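Local coordinates for small TOPRIM domain protein (Geobacillus stearothermophilus, PDB 2FCJ) that is of unknown function but carries a Toprim domain, a catalytic domain shared by topoisomerases, primases and related nucleic-acid enzymes, and so may act on nucleic acids, at residues Lys16-Ala21 against Trp95-Val100; Lys65-Phe70 against His79-Arg84. One frame throughout, in Å; residues are numbered along the deposited sequence.

Contact 1 (Lys16-Ala21 against Trp95-Val100); sequences KQKVAA and WHLAQV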
loop_
_atom_site.group_PDB
_atom_site.type_symbol
_atom_site.label_atom_id
_atom_site.label_comp_id
_atom_site.label_asym_id
_atom_site.label_seq_id
_atom_site.Cartn_x
_atom_site.Cartn_y
_atom_site.Cartn_z
ATOM N N LYS A 16 -6.953 -1.669 3.697
ATOM C CA LYS A 16 -7.359 -0.479 2.959
ATOM C C LYS A 16 -8.010 0.555 3.869
ATOM O O LYS A 16 -7.639 1.725 3.854
ATOM C CB LYS A 16 -8.306 -0.872 1.829
ATOM C CG LYS A 16 -8.898 0.291 1.068
ATOM C CD LYS A 16 -9.294 -0.180 -0.316
ATOM C CE LYS A 16 -10.390 0.665 -0.921
ATOM N NZ LYS A 16 -10.719 0.167 -2.281
ATOM N N GLN A 17 -8.966 0.111 4.677
ATOM C CA GLN A 17 -9.642 1.012 5.594
ATOM C C GLN A 17 -8.667 1.620 6.608
ATOM O O GLN A 17 -8.734 2.809 6.910
ATOM C CB GLN A 17 -10.786 0.280 6.295
ATOM C CG GLN A 17 -11.766 -0.356 5.327
ATOM C CD GLN A 17 -12.736 0.646 4.718
ATOM O OE1 GLN A 17 -13.757 0.980 5.321
ATOM N NE2 GLN A 17 -12.438 1.101 3.505
ATOM N N LYS A 18 -7.741 0.806 7.103
ATOM C CA LYS A 18 -6.768 1.263 8.091
ATOM C C LYS A 18 -5.822 2.307 7.502
ATOM O O LYS A 18 -5.546 3.337 8.119
ATOM C CB LYS A 18 -5.961 0.067 8.569
ATOM C CG LYS A 18 -4.946 0.376 9.631
ATOM C CD LYS A 18 -4.553 -0.903 10.337
ATOM C CE LYS A 18 -3.658 -0.622 11.524
ATOM N NZ LYS A 18 -3.703 -1.775 12.444
ATOM N N VAL A 19 -5.320 2.032 6.306
ATOM C CA VAL A 19 -4.505 3.008 5.600
ATOM C C VAL A 19 -5.258 4.316 5.361
ATOM O O VAL A 19 -4.734 5.406 5.608
ATOM C CB VAL A 19 -4.026 2.453 4.252
ATOM C CG1 VAL A 19 -3.407 3.558 3.424
ATOM C CG2 VAL A 19 -3.040 1.321 4.469
ATOM N N ALA A 20 -6.489 4.210 4.867
ATOM C CA ALA A 20 -7.277 5.391 4.551
ATOM C C ALA A 20 -7.494 6.259 5.781
ATOM O O ALA A 20 -7.601 7.477 5.667
ATOM C CB ALA A 20 -8.610 4.991 3.941
ATOM N N ALA A 21 -7.616 5.619 6.943
ATOM C CA ALA A 21 -7.882 6.325 8.190
ATOM C C ALA A 21 -6.690 7.149 8.662
ATOM O O ALA A 21 -6.868 8.169 9.330
ATOM C CB ALA A 21 -8.327 5.348 9.276
ATOM N N TRP A 95 0.026 4.079 14.895
ATOM C CA TRP A 95 1.134 5.017 14.839
ATOM C C TRP A 95 2.268 4.461 13.982
ATOM O O TRP A 95 2.978 5.230 13.334
ATOM C CB TRP A 95 1.611 5.429 16.253
ATOM C CG TRP A 95 2.161 4.324 17.041
ATOM C CD1 TRP A 95 1.496 3.559 17.944
ATOM C CD2 TRP A 95 3.477 3.787 16.936
ATOM N NE1 TRP A 95 2.334 2.601 18.449
ATOM C CE2 TRP A 95 3.561 2.726 17.851
ATOM C CE3 TRP A 95 4.614 4.138 16.203
ATOM C CZ2 TRP A 95 4.714 1.967 18.009
ATOM C CZ3 TRP A 95 5.777 3.403 16.387
ATOM C CH2 TRP A 95 5.813 2.331 17.283
ATOM N N HIS A 96 2.430 3.138 13.956
ATOM C CA HIS A 96 3.524 2.536 13.196
ATOM C C HIS A 96 3.202 2.646 11.707
ATOM O O HIS A 96 4.044 3.053 10.915
ATOM C CB HIS A 96 3.789 1.065 13.596
ATOM C CG HIS A 96 4.781 0.373 12.711
ATOM N ND1 HIS A 96 6.121 0.706 12.683
ATOM C CD2 HIS A 96 4.639 -0.663 11.857
ATOM C CE1 HIS A 96 6.755 -0.089 11.834
ATOM N NE2 HIS A 96 5.876 -0.922 11.311
ATOM N N LEU A 97 1.978 2.305 11.324
ATOM C CA LEU A 97 1.554 2.446 9.936
ATOM C C LEU A 97 1.705 3.896 9.503
ATOM O O LEU A 97 2.224 4.193 8.416
ATOM C CB LEU A 97 0.103 2.022 9.837
ATOM C CG LEU A 97 -0.521 2.095 8.453
ATOM C CD1 LEU A 97 0.295 1.301 7.439
ATOM C CD2 LEU A 97 -1.974 1.619 8.485
ATOM N N ALA A 98 1.280 4.819 10.357
ATOM C CA ALA A 98 1.425 6.234 10.055
ATOM C C ALA A 98 2.891 6.607 9.821
ATOM O O ALA A 98 3.197 7.349 8.888
ATOM C CB ALA A 98 0.822 7.079 11.166
ATOM N N GLN A 99 3.799 6.090 10.650
ATOM C CA GLN A 99 5.216 6.390 10.479
ATOM C C GLN A 99 5.806 5.770 9.209
ATOM O O GLN A 99 6.656 6.393 8.560
ATOM C CB GLN A 99 6.002 5.966 11.717
ATOM C CG GLN A 99 5.682 6.834 12.936
ATOM C CD GLN A 99 6.671 6.670 14.058
ATOM O OE1 GLN A 99 7.591 5.847 13.978
ATOM N NE2 GLN A 99 6.444 7.386 15.156
ATOM N N VAL A 100 5.377 4.559 8.857
ATOM C CA VAL A 100 5.821 3.950 7.605
ATOM C C VAL A 100 5.436 4.837 6.430
ATOM O O VAL A 100 6.249 5.107 5.545
ATOM C CB VAL A 100 5.252 2.534 7.453
ATOM C CG1 VAL A 100 5.503 1.993 6.053
ATOM C CG2 VAL A 100 5.877 1.615 8.490
#
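L97 reaches from helix 94-103 to helix 13-22 and sets one methyl, CD2, against both K18 and V19. The contact across the two segments is apolar and small, burying 120 Å² in all. Its closest point is K18 CG to L97 CD2 at 3.4 Å, tighter than usual for two carbons, and the next methylenes of the lysine, CD and CE, follow at 4.1 Å from the same CD2. With CG of L97 anti to its backbone nitrogen, chi1 -180° carries the branch out toward helix 13-22. On the V19 side the two side chains cross at about a right angle, and V19 CG2 lies 4.2 Å from L97 CD2; the backbone N of V19 is 4.0 Å from that methyl.

Of the touching residues, K18 has a polar end. Its chain is extended beyond CG, running past the leucine and carrying NZ to the carbonyl O of A92, with weak bonds to those of V89 and A90, so the ammonium ties helix 13-22 to the backbone leading into helix 94-103. Beneath, V19 and L97 both rest on L56, and helices 13-22 and 94-103 form one helical layer over strand 52-56, as in the layered, Rossmann-like alpha/beta architecture of Toprim domains.

Contact 2 (Lys65-Phe70 against His79-Arg84); sequences KLRRQF and HLYIDR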
loop_
_atom_site.group_PDB
_atom_site.type_symbol
_atom_site.label_atom_id
_atom_site.label_comp_id
_atom_site.label_asym_id
_atom_site.label_seq_id
_atom_site.Cartn_x
_atom_site.Cartn_y
_atom_site.Cartn_z
ATOM N N LYS A 65 4.466 -13.472 -1.605
ATOM C CA LYS A 65 3.966 -13.942 -2.897
ATOM C C LYS A 65 3.486 -12.772 -3.763
ATOM O O LYS A 65 3.732 -12.711 -4.973
ATOM C CB LYS A 65 2.812 -14.922 -2.688
ATOM C CG LYS A 65 2.291 -15.566 -3.960
ATOM C CD LYS A 65 1.602 -16.898 -3.660
ATOM C CE LYS A 65 0.157 -16.677 -3.214
ATOM N NZ LYS A 65 -0.676 -17.911 -3.370
ATOM N N LEU A 66 2.738 -11.868 -3.148
ATOM C CA LEU A 66 2.259 -10.696 -3.841
ATOM C C LEU A 66 3.416 -9.790 -4.237
ATOM O O LEU A 66 3.485 -9.323 -5.363
ATOM C CB LEU A 66 1.277 -9.953 -2.945
ATOM C CG LEU A 66 0.499 -8.816 -3.596
ATOM C CD1 LEU A 66 -0.359 -9.344 -4.750
ATOM C CD2 LEU A 66 -0.388 -8.146 -2.555
ATOM N N ARG A 67 4.382 -9.626 -3.348
ATOM C CA ARG A 67 5.552 -8.832 -3.720
ATOM C C ARG A 67 6.287 -9.433 -4.907
ATOM O O ARG A 67 6.736 -8.706 -5.802
ATOM C CB ARG A 67 6.520 -8.678 -2.557
ATOM C CG ARG A 67 5.989 -7.815 -1.446
ATOM C CD ARG A 67 7.113 -7.417 -0.537
ATOM N NE ARG A 67 6.597 -6.841 0.689
ATOM C CZ ARG A 67 6.164 -5.588 0.792
ATOM N NH1 ARG A 67 6.223 -4.773 -0.255
ATOM N NH2 ARG A 67 5.700 -5.144 1.956
ATOM N N ARG A 68 6.428 -10.751 -4.923
ATOM C CA ARG A 68 7.134 -11.414 -6.001
ATOM C C ARG A 68 6.415 -11.208 -7.329
ATOM O O ARG A 68 7.046 -10.940 -8.355
ATOM C CB ARG A 68 7.265 -12.904 -5.705
ATOM C CG ARG A 68 8.143 -13.604 -6.727
ATOM C CD ARG A 68 8.413 -15.036 -6.337
ATOM N NE ARG A 68 7.177 -15.696 -5.949
ATOM C CZ ARG A 68 7.111 -16.773 -5.176
ATOM N NH1 ARG A 68 8.220 -17.352 -4.733
ATOM N NH2 ARG A 68 5.930 -17.291 -4.880
ATOM N N GLN A 69 5.087 -11.299 -7.296
ATOM C CA GLN A 69 4.292 -11.059 -8.495
ATOM C C GLN A 69 4.508 -9.633 -8.991
ATOM O O GLN A 69 4.649 -9.389 -10.197
ATOM C CB GLN A 69 2.819 -11.298 -8.205
ATOM C CG GLN A 69 1.978 -11.248 -9.446
ATOM C CD GLN A 69 0.516 -11.342 -9.145
ATOM O OE1 GLN A 69 0.078 -11.087 -8.017
ATOM N NE2 GLN A 69 -0.265 -11.692 -10.162
ATOM N N PHE A 70 4.497 -8.682 -8.065
ATOM C CA PHE A 70 4.699 -7.290 -8.435
ATOM C C PHE A 70 6.082 -7.034 -9.023
ATOM O O PHE A 70 6.229 -6.216 -9.922
ATOM C CB PHE A 70 4.432 -6.345 -7.255
ATOM C CG PHE A 70 2.986 -5.912 -7.137
ATOM C CD1 PHE A 70 1.989 -6.822 -6.839
ATOM C CD2 PHE A 70 2.614 -4.598 -7.367
ATOM C CE1 PHE A 70 0.648 -6.419 -6.737
ATOM C CE2 PHE A 70 1.282 -4.199 -7.262
ATOM C CZ PHE A 70 0.310 -5.115 -6.951
ATOM N N HIS A 79 8.010 -0.712 -3.084
ATOM C CA HIS A 79 7.598 -1.552 -1.973
ATOM C C HIS A 79 7.780 -0.875 -0.621
ATOM O O HIS A 79 8.862 -0.367 -0.322
ATOM C CB HIS A 79 8.350 -2.882 -2.011
ATOM C CG HIS A 79 8.003 -3.726 -3.196
ATOM N ND1 HIS A 79 7.615 -5.042 -3.092
ATOM C CD2 HIS A 79 7.929 -3.415 -4.512
ATOM C CE1 HIS A 79 7.371 -5.523 -4.299
ATOM N NE2 HIS A 79 7.498 -4.540 -5.170
ATOM N N LEU A 80 6.706 -0.824 0.158
ATOM C CA LEU A 80 6.743 -0.324 1.529
ATOM C C LEU A 80 6.602 -1.488 2.479
ATOM O O LEU A 80 5.956 -2.484 2.162
ATOM C CB LEU A 80 5.582 0.635 1.764
ATOM C CG LEU A 80 5.614 1.898 0.911
ATOM C CD1 LEU A 80 4.446 2.791 1.275
ATOM C CD2 LEU A 80 6.935 2.619 1.121
ATOM N N TYR A 81 7.242 -1.379 3.635
ATOM C CA TYR A 81 7.358 -2.503 4.543
ATOM C C TYR A 81 6.995 -2.014 5.928
ATOM O O TYR A 81 7.466 -0.961 6.361
ATOM C CB TYR A 81 8.797 -3.032 4.558
ATOM C CG TYR A 81 9.304 -3.516 3.220
ATOM C CD1 TYR A 81 9.109 -4.830 2.814
ATOM C CD2 TYR A 81 10.001 -2.666 2.371
ATOM C CE1 TYR A 81 9.587 -5.278 1.598
ATOM C CE2 TYR A 81 10.429 -3.093 1.132
ATOM C CZ TYR A 81 10.229 -4.393 0.756
ATOM O OH TYR A 81 10.721 -4.823 -0.459
ATOM N N ILE A 82 6.111 -2.728 6.597
ATOM C CA ILE A 82 6.064 -2.646 8.037
ATOM C C ILE A 82 7.196 -3.449 8.665
ATOM O O ILE A 82 7.856 -4.261 8.005
ATOM C CB ILE A 82 4.712 -3.084 8.609
ATOM C CG1 ILE A 82 4.385 -4.512 8.189
ATOM C CG2 ILE A 82 3.601 -2.124 8.175
ATOM C CD1 ILE A 82 3.465 -5.196 9.157
ATOM N N ASP A 83 7.453 -3.165 9.932
ATOM C CA ASP A 83 8.479 -3.871 10.687
ATOM C C ASP A 83 8.023 -5.317 10.709
ATOM O O ASP A 83 6.918 -5.606 11.160
ATOM C CB ASP A 83 8.495 -3.294 12.106
ATOM C CG ASP A 83 9.597 -3.877 12.995
ATOM O OD1 ASP A 83 10.158 -4.943 12.676
ATOM O OD2 ASP A 83 9.835 -3.289 14.078
ATOM N N ARG A 84 8.871 -6.229 10.247
ATOM C CA ARG A 84 8.436 -7.619 10.178
ATOM C C ARG A 84 8.173 -8.167 11.587
ATOM O O ARG A 84 7.562 -9.231 11.741
ATOM C CB ARG A 84 9.426 -8.486 9.394
ATOM C CG ARG A 84 10.794 -8.586 10.037
ATOM C CD ARG A 84 11.805 -9.306 9.148
ATOM N NE ARG A 84 12.263 -8.502 8.022
ATOM C CZ ARG A 84 13.300 -7.668 8.071
ATOM N NH1 ARG A 84 13.964 -7.485 9.204
ATOM N NH2 ARG A 84 13.668 -7.000 6.985
HETATM O O HOH W 1 5.813 -5.392 4.937
#
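Within the beta-alpha-beta unit formed by strand 52-56, helix 61-73 and strand 78-80, R67 of the helix reaches across to the strand that follows it and bonds to its backbone. The carbonyl O of L80 receives R67 NH2 at 2.7 Å (N-H...O 142°), the donor tilted 21° from the carbonyl plane, and a weak, bent second bond comes from NH1. NH1 also donates weakly to L55 O on the neighbouring strand.

R67 is extended from CG to NE and runs antiparallel alongside the H79 side chain, R67 CG 3.6 Å from H79 ND1. Y81 covers one face of the guanidinium: CE1 stands 3.4 Å above the plane, over its centre, with the two planes 33° apart, while H79 ND1 lies at the guanidinium edge. At the NE2 end of the H79 ring, F70 CB comes to 4.1 Å from NE2. A leucine in place of R67 would probably leave the L80 carbonyl without its side-chain donors and the Y81 ring without the flat group it covers. A water continues the link beyond the strand, accepting from R67 NH2 at 3.0 Å and, weakly, from the backbone N of I82 at 3.2 Å.

Overall arrangement
The centres of contacts 1 and 2 lie about 16 Å apart in one small alpha/beta domain, built on a parallel sheet with strand order 28-31, 6-10, 52-56, 78-80. Contact 1 pairs helix 13-22, near the start of the chain, with helix 94-103 near its end; both segments of contact 2 fall between these in sequence, joining helix 61-73 to edge strand 78-80. The helices of contact 1 and helix 61-73 share strand 52-56, which L97 and F70 both touch. The contacts also meet directly: H96 NE2 probably bonds D83 N at 3.1 Å, and V100 packs on Y81 and I82. The late helix is thus held onto the sheet, against both the first helix and the chain running on from strand 78-80.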